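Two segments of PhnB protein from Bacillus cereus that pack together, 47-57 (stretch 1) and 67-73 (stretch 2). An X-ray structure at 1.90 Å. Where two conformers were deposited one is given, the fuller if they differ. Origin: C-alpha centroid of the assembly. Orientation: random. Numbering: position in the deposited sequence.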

# COMPACT_ATOMS: atom_id res chain seq x y z
N GLY A 47 2.37 27.66 -5.79
CA GLY A 47 1.78 26.36 -6.12
C GLY A 47 2.59 25.42 -7.01
O GLY A 47 3.81 25.54 -7.07
N PRO A 48 1.91 24.50 -7.74
CA PRO A 48 0.48 24.32 -7.97
C PRO A 48 -0.39 23.84 -6.79
O PRO A 48 -1.61 24.05 -6.81
CB PRO A 48 0.43 23.29 -9.11
CG PRO A 48 1.75 22.65 -9.13
CD PRO A 48 2.72 23.63 -8.61
N GLY A 49 0.19 23.20 -5.78
CA GLY A 49 -0.57 22.88 -4.56
C GLY A 49 -0.67 24.07 -3.60
O GLY A 49 0.03 25.05 -3.72
N LYS A 50 -1.56 23.97 -2.62
CA LYS A 50 -1.77 25.06 -1.65
C LYS A 50 -0.51 25.24 -0.82
O LYS A 50 0.23 24.28 -0.58
CB LYS A 50 -2.96 24.74 -0.74
CG LYS A 50 -4.30 24.88 -1.47
CD LYS A 50 -5.44 24.12 -0.78
CE LYS A 50 -6.82 24.58 -1.28
NZ LYS A 50 -7.87 23.68 -0.71
N GLU A 51 -0.28 26.48 -0.37
CA GLU A 51 0.98 26.83 0.27
C GLU A 51 1.10 26.10 1.58
O GLU A 51 0.12 25.94 2.29
CB GLU A 51 1.10 28.36 0.50
CG GLU A 51 2.52 28.79 0.96
CD GLU A 51 2.63 30.27 1.26
OE1 GLU A 51 3.71 30.84 1.00
OE2 GLU A 51 1.64 30.86 1.74
N GLY A 52 2.30 25.59 1.86
CA GLY A 52 2.54 24.76 3.06
C GLY A 52 2.24 23.26 2.97
O GLY A 52 2.64 22.51 3.85
N THR A 53 1.49 22.84 1.95
CA THR A 53 1.19 21.42 1.76
C THR A 53 2.42 20.69 1.17
O THR A 53 3.33 21.33 0.60
CB THR A 53 -0.06 21.17 0.87
OG1 THR A 53 0.23 21.55 -0.48
CG2 THR A 53 -1.28 21.95 1.43
N VAL A 54 2.41 19.36 1.28
CA VAL A 54 3.57 18.55 0.90
C VAL A 54 3.67 18.30 -0.61
O VAL A 54 2.78 17.69 -1.24
CB VAL A 54 3.57 17.22 1.66
CG1 VAL A 54 4.69 16.24 1.18
CG2 VAL A 54 3.68 17.47 3.18
N ILE A 55 4.76 18.77 -1.20
CA ILE A 55 5.12 18.39 -2.55
C ILE A 55 5.48 16.90 -2.59
O ILE A 55 4.93 16.11 -3.36
CB ILE A 55 6.34 19.18 -3.08
CG1 ILE A 55 6.12 20.70 -3.03
CG2 ILE A 55 6.65 18.78 -4.52
CD1 ILE A 55 7.40 21.51 -3.47
N HIS A 56 6.46 16.53 -1.75
CA HIS A 56 6.86 15.14 -1.59
C HIS A 56 7.50 15.02 -0.21
O HIS A 56 8.14 15.97 0.24
CB HIS A 56 7.80 14.69 -2.71
CG HIS A 56 9.08 15.47 -2.81
ND1 HIS A 56 10.17 15.23 -1.99
CD2 HIS A 56 9.46 16.46 -3.66
CE1 HIS A 56 11.15 16.05 -2.32
NE2 HIS A 56 10.75 16.81 -3.32
N ALA A 57 7.30 13.87 0.42
CA ALA A 57 7.97 13.55 1.69
C ALA A 57 8.26 12.06 1.76
O ALA A 57 7.47 11.23 1.25
CB ALA A 57 7.11 14.00 2.89
N MSE A 67 6.49 6.85 1.23
CA MSE A 67 6.41 8.15 0.64
C MSE A 67 5.00 8.69 0.75
O MSE A 67 3.99 7.93 0.76
CB MSE A 67 6.85 8.08 -0.81
CG MSE A 67 8.31 7.78 -0.98
SE MSE A 67 8.67 7.22 -2.80
CE MSE A 67 8.58 8.93 -3.65
N CYS A 68 4.89 10.02 0.82
CA CYS A 68 3.56 10.66 0.70
C CYS A 68 3.66 11.98 0.02
O CYS A 68 4.74 12.56 -0.12
CB CYS A 68 2.87 10.78 2.08
SG CYS A 68 3.73 11.89 3.24
N ILE A 69 2.50 12.43 -0.49
CA ILE A 69 2.33 13.75 -1.03
C ILE A 69 0.97 14.30 -0.60
O ILE A 69 0.09 13.53 -0.22
CB ILE A 69 2.36 13.78 -2.58
CG1 ILE A 69 1.10 13.10 -3.17
CG2 ILE A 69 3.65 13.17 -3.16
CD1 ILE A 69 1.01 13.11 -4.68
N ASP A 70 0.80 15.63 -0.74
CA ASP A 70 -0.51 16.28 -0.78
C ASP A 70 -0.79 16.59 -2.23
O ASP A 70 -0.10 17.44 -2.87
CB ASP A 70 -0.54 17.57 0.04
CG ASP A 70 -0.61 17.33 1.52
OD1 ASP A 70 -1.39 16.47 1.95
OD2 ASP A 70 0.09 18.04 2.28
N SER A 71 -1.76 15.88 -2.79
CA SER A 71 -2.16 16.11 -4.16
C SER A 71 -2.58 17.57 -4.47
O SER A 71 -3.40 18.14 -3.76
CB SER A 71 -3.31 15.19 -4.54
OG SER A 71 -3.64 15.46 -5.89
N TYR A 72 -2.04 18.17 -5.52
CA TYR A 72 -2.52 19.52 -5.93
C TYR A 72 -3.85 19.49 -6.71
O TYR A 72 -4.36 20.53 -7.10
CB TYR A 72 -1.44 20.31 -6.68
CG TYR A 72 -1.07 19.77 -8.03
CD1 TYR A 72 -1.73 20.19 -9.18
CD2 TYR A 72 -0.05 18.84 -8.17
CE1 TYR A 72 -1.38 19.72 -10.42
CE2 TYR A 72 0.32 18.35 -9.41
CZ TYR A 72 -0.35 18.79 -10.53
OH TYR A 72 -0.01 18.32 -11.78
N VAL A 73 -4.39 18.30 -6.94
CA VAL A 73 -5.67 18.12 -7.63
C VAL A 73 -6.60 17.41 -6.67
O VAL A 73 -6.18 16.46 -6.01
CB VAL A 73 -5.48 17.18 -8.84
CG1 VAL A 73 -6.85 16.74 -9.42
CG2 VAL A 73 -4.59 17.84 -9.89
O HOH W 1 -0.93 20.08 -2.53
O HOH W 2 2.36 17.10 -4.24

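Four direct hydrogen bonds join the stretches, in two pairs. In the first, Val-54 N donates to Asp-70 OD2 (2.9 Å, N-H...acceptor angle 179°), and Asp-70 N returns a bond to Val-54 O (2.9 Å, 162°). Asp-70 thus holds both polar backbone atoms of Val-54, using its carboxylate where a regular strand partner would offer a carbonyl; its CA-to-CB bond points toward stretch 1, and chi1 is m.

The second pair is a true antiparallel bridge: Ala-57 N to Cys-68 O and Cys-68 N to Ala-57 O, each 2.9 Å. Between the pairs the chain turns a corner at Ile-55, whose O lies 3.2 Å from Ile-69 CG2.

Water 1 extends the network, donating to Thr-53 OG1 and Asp-70 O, both at 2.8 Å. Thr-53 OG1 in turn donates to Lys-50 O (2.7 Å), bracing the type II turn that Gly-52, with phi at 85°, accommodates.

Apolar packing flanks these bonds. Ala-57 CB and Cys-68 SG, on the same sheet face, meet at 4.0 Å. At the other end, Pro-48, after a cis peptide bond, lies over one face of the Tyr-72 ring: its CG is 4.2 Å from the centroid, 10° off the normal, a CH-pi contact. Gly-49 N approaches Tyr-72 CB to 3.4 Å. Together the stretches bury 492 Å².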